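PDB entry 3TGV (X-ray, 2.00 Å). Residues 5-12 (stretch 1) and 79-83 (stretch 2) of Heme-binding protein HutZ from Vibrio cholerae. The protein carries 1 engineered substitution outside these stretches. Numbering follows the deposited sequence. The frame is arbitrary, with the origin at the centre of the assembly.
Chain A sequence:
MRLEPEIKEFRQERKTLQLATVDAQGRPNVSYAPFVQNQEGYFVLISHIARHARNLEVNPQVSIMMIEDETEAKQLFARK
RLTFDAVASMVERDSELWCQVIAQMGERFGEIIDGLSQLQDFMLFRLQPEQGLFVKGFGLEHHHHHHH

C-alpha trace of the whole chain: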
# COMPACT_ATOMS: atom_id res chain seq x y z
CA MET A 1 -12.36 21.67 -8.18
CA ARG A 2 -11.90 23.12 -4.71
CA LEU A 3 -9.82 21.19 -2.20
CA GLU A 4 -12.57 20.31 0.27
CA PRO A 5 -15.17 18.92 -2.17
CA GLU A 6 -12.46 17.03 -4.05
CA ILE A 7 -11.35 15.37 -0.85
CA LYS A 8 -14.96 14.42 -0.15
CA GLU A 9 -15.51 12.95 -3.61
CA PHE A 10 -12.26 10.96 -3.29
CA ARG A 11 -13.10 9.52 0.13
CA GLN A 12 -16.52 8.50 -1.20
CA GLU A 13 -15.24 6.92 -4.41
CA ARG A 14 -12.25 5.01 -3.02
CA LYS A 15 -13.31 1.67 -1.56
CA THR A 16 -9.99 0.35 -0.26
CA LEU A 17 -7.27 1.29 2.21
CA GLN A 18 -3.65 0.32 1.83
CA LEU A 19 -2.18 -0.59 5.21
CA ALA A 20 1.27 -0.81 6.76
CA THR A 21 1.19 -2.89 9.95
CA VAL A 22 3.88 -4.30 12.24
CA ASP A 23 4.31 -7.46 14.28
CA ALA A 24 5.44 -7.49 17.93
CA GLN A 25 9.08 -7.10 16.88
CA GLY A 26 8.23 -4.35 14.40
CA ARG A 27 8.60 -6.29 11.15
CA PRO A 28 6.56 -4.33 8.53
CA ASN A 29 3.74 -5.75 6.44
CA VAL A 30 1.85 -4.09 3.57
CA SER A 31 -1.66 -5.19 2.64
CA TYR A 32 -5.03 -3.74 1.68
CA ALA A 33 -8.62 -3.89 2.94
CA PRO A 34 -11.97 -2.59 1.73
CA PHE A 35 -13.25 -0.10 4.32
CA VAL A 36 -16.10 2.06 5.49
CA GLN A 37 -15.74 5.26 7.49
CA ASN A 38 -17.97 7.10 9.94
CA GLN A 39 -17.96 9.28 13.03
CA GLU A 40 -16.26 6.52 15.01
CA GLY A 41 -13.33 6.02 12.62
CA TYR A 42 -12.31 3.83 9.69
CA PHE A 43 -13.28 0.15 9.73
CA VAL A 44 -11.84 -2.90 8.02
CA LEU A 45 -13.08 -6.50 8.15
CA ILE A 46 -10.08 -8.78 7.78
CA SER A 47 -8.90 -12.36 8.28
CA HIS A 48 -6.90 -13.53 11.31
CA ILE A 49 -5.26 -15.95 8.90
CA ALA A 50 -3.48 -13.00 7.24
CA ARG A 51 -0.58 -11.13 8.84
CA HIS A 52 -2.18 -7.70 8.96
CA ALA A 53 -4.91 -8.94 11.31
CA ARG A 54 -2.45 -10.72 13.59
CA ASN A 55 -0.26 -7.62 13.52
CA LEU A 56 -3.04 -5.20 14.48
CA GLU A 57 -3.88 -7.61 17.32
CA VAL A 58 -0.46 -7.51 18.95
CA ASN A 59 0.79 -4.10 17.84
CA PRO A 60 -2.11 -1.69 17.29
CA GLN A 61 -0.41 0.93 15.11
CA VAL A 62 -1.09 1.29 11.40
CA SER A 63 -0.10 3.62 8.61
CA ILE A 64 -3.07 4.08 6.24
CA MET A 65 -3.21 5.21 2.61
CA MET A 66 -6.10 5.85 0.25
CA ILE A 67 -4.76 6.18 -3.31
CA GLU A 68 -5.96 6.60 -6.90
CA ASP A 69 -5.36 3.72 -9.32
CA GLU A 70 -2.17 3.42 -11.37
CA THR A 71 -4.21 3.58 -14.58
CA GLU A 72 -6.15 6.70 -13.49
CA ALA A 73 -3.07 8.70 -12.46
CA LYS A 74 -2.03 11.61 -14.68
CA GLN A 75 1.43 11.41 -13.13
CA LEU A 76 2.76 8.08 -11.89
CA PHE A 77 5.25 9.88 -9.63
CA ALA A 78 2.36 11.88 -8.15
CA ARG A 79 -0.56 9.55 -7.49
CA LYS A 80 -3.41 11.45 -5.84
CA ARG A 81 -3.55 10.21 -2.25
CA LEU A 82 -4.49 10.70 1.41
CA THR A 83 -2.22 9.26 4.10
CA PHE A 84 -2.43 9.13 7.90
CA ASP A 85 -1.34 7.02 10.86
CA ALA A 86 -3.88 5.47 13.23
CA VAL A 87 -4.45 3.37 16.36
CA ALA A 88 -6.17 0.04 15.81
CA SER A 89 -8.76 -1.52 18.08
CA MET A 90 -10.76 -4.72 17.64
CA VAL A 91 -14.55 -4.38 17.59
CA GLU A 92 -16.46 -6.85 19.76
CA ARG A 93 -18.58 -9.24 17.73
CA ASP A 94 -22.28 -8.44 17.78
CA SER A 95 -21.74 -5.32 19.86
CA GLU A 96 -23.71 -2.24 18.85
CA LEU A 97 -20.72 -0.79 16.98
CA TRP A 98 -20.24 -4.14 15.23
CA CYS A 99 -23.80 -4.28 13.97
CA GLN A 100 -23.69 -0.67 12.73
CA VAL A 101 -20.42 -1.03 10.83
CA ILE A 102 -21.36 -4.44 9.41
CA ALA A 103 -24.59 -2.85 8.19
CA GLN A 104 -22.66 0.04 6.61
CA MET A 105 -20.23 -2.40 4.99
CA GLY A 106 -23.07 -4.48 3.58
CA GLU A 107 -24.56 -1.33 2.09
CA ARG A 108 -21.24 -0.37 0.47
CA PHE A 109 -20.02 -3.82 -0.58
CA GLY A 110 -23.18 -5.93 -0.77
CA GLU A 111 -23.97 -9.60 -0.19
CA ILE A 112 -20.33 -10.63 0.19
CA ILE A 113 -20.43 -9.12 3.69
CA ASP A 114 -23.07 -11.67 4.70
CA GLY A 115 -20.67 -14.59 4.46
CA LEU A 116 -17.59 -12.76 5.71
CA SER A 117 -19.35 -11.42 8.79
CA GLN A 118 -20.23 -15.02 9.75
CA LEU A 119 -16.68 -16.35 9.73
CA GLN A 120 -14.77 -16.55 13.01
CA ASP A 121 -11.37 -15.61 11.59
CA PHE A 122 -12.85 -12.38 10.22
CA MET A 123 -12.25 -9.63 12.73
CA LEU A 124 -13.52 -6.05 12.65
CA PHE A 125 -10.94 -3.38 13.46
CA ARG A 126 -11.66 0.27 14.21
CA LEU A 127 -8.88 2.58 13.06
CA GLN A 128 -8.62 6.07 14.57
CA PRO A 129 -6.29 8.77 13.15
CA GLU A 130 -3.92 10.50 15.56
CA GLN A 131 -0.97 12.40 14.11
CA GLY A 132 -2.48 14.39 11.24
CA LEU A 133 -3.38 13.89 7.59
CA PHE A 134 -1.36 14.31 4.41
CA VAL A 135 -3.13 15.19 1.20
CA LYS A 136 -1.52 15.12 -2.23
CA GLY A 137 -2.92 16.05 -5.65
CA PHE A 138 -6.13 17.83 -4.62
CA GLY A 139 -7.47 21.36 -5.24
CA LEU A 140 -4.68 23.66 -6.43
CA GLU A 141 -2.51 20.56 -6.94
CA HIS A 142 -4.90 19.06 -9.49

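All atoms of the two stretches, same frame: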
# COMPACT_ATOMS: atom_id res chain seq x y z
N PRO A 5 -14.28 19.82 -1.42
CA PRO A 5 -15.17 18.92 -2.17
C PRO A 5 -14.43 17.80 -2.91
O PRO A 5 -14.96 16.70 -3.07
CB PRO A 5 -15.88 19.86 -3.16
CG PRO A 5 -15.06 21.12 -3.17
CD PRO A 5 -14.45 21.23 -1.81
N GLU A 6 -13.21 18.06 -3.36
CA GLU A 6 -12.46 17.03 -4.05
C GLU A 6 -12.07 15.94 -3.08
O GLU A 6 -12.16 14.75 -3.39
CB GLU A 6 -11.23 17.59 -4.74
CG GLU A 6 -10.56 16.57 -5.64
CD GLU A 6 -9.52 17.20 -6.54
OE1 GLU A 6 -9.39 18.44 -6.49
OE2 GLU A 6 -8.84 16.47 -7.29
N ILE A 7 -11.66 16.34 -1.88
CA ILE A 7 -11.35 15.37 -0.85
C ILE A 7 -12.57 14.51 -0.53
O ILE A 7 -12.46 13.29 -0.41
CB ILE A 7 -10.85 16.06 0.41
CG1 ILE A 7 -9.50 16.71 0.11
CG2 ILE A 7 -10.76 15.06 1.56
CD1 ILE A 7 -8.96 17.57 1.23
N LYS A 8 -13.73 15.14 -0.42
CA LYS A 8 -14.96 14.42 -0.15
C LYS A 8 -15.25 13.41 -1.26
O LYS A 8 -15.44 12.23 -0.98
CB LYS A 8 -16.13 15.40 0.01
CG LYS A 8 -17.44 14.75 0.44
CD LYS A 8 -18.43 15.81 0.88
CE LYS A 8 -19.86 15.32 0.80
NZ LYS A 8 -20.10 14.16 1.69
N GLU A 9 -15.25 13.86 -2.51
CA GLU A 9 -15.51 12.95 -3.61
C GLU A 9 -14.56 11.74 -3.60
O GLU A 9 -14.98 10.62 -3.85
CB GLU A 9 -15.42 13.67 -4.95
CG GLU A 9 -16.44 14.80 -5.13
CD GLU A 9 -17.90 14.35 -4.93
OE1 GLU A 9 -18.30 14.08 -3.77
OE2 GLU A 9 -18.63 14.27 -5.94
N PHE A 10 -13.29 12.00 -3.31
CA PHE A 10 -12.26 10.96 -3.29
C PHE A 10 -12.54 9.95 -2.20
O PHE A 10 -12.49 8.75 -2.44
CB PHE A 10 -10.89 11.62 -3.08
CG PHE A 10 -9.70 10.69 -3.19
CD1 PHE A 10 -9.21 10.30 -4.43
CD2 PHE A 10 -9.04 10.25 -2.05
CE1 PHE A 10 -8.10 9.48 -4.54
CE2 PHE A 10 -7.92 9.42 -2.15
CZ PHE A 10 -7.45 9.04 -3.40
N ARG A 11 -12.85 10.42 -0.99
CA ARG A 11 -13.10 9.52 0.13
C ARG A 11 -14.32 8.66 -0.16
O ARG A 11 -14.38 7.51 0.26
CB ARG A 11 -13.35 10.28 1.43
CG ARG A 11 -12.13 10.95 2.04
CD ARG A 11 -12.57 11.94 3.13
NE ARG A 11 -12.58 11.30 4.44
CZ ARG A 11 -13.28 11.72 5.49
NH1 ARG A 11 -14.07 12.77 5.40
NH2 ARG A 11 -13.21 11.03 6.62
N GLN A 12 -15.29 9.22 -0.87
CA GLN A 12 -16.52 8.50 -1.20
C GLN A 12 -16.32 7.48 -2.32
O GLN A 12 -16.94 6.41 -2.31
CB GLN A 12 -17.64 9.49 -1.58
CG GLN A 12 -18.30 10.13 -0.37
CD GLN A 12 -19.30 11.22 -0.75
OE1 GLN A 12 -19.37 11.65 -1.90
NE2 GLN A 12 -20.07 11.67 0.23
N ARG A 79 0.77 10.12 -7.63
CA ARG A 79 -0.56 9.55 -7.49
C ARG A 79 -1.33 10.32 -6.41
O ARG A 79 -0.84 10.55 -5.31
CB ARG A 79 -0.49 8.04 -7.19
CG ARG A 79 -0.02 7.19 -8.37
CD ARG A 79 0.24 5.74 -7.98
NE ARG A 79 -0.99 4.99 -7.77
CZ ARG A 79 -1.06 3.77 -7.26
NH1 ARG A 79 0.05 3.12 -6.91
NH2 ARG A 79 -2.24 3.18 -7.11
N LYS A 80 -2.53 10.76 -6.76
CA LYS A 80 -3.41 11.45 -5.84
C LYS A 80 -3.68 10.55 -4.64
O LYS A 80 -4.07 9.39 -4.81
CB LYS A 80 -4.71 11.79 -6.56
CG LYS A 80 -5.74 12.59 -5.80
CD LYS A 80 -6.82 13.07 -6.78
CE LYS A 80 -8.14 13.38 -6.10
NZ LYS A 80 -9.24 13.70 -7.06
N ARG A 81 -3.46 11.06 -3.43
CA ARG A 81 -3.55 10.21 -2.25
C ARG A 81 -3.78 10.96 -0.94
O ARG A 81 -3.47 12.15 -0.84
CB ARG A 81 -2.29 9.35 -2.13
CG ARG A 81 -1.01 10.15 -1.87
CD ARG A 81 0.22 9.30 -2.15
NE ARG A 81 1.47 9.99 -1.83
CZ ARG A 81 2.16 10.74 -2.69
NH1 ARG A 81 1.73 10.89 -3.94
NH2 ARG A 81 3.28 11.33 -2.30
N LEU A 82 -4.32 10.24 0.03
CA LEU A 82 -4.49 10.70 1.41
C LEU A 82 -3.77 9.71 2.30
O LEU A 82 -3.98 8.50 2.16
CB LEU A 82 -5.96 10.67 1.81
CG LEU A 82 -6.97 11.55 1.08
CD1 LEU A 82 -8.35 11.34 1.66
CD2 LEU A 82 -6.57 13.04 1.16
N THR A 83 -2.95 10.18 3.22
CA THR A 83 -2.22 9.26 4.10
C THR A 83 -2.29 9.75 5.55
O THR A 83 -2.25 10.97 5.81
CB THR A 83 -0.74 9.12 3.67
OG1 THR A 83 -0.68 8.83 2.27
CG2 THR A 83 -0.07 7.98 4.43
O HOH W 1 -11.60 13.36 -6.18

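Helix 5-12 lies across strand 81-83 of HutZ, the two axes nearly perpendicular at 84° and 10.1 Å apart at closest approach. The segments are at least 70 residues apart in sequence wherever they touch, and at this spacing side chains fill the gap: the nearest CA atoms, those of Ile7 and Leu82, are 8.6 Å apart, and those of Phe10 and Arg81 are 8.8 Å apart. Within the helix, regular i to i+4 bonds such as Phe10 N to Glu6 O (3.0 Å) hold the successive turns in place, so that Glu6, Ile7, Phe10 and Arg11 meet the second stretch while Pro5, Lys8, Glu9 and Gln12 make no contact with it. The contact buries 342 Å² in all, most of it on Phe10, Lys80 and Leu82.

Phe10, buried and with chi1 in the t well, points its CA-to-CB bond toward the second stretch and touches three consecutive residues there. Its CD1 lies 3.7 Å from Lys80 CE, its CZ 4.2 Å from Arg81 CA, and its CD2 3.9 Å from Leu82 CD1. The leucine methyl sits at the edge of the ring, near its plane; the lysine methylene and the Arg81 backbone approach obliquely.

Lys80, in the loop just before the strand, is extended, with all four chi angles in the t well. This conformation carries its aliphatic portion past Phe10 and its ammonium group to Glu6, where Lys80 NZ donates to Glu6 OE2 at 2.8 Å in a charge-reinforced hydrogen bond, a salt bridge. The CA-to-CB bond of Glu6 points sideways, but the end of the side chain comes nearer, bringing the carboxylate within reach. Water 1 adds a second link, accepting from Lys80 NZ at 2.5 Å and donating to the backbone Glu6 O at 3.2 Å, so the ammonium group is tied to both the side chain and the main chain of one helical residue.

Leu82 supplies the apolar end of the contact. Its CA-to-CB bond points toward the helix, and Leu82 makes its closest approach to three helical side chains through CD1: besides the Phe10 edge, Leu82 CD1 lies 3.8 Å from Arg11 CG and 4.4 Å from Ile7 CG2. Arg11 thus meets the leucine with a methylene, while its guanidinium is hydrogen-bonded elsewhere in the structure. Between Lys80 and Leu82, the CA-to-CB bond of Arg81 points away from the helix, opposite in sense to its strand neighbour Leu82, as alternation along a strand would lead one to expect; Arg81 NH1 instead donates to Arg79 O at 2.9 Å, within its own stretch.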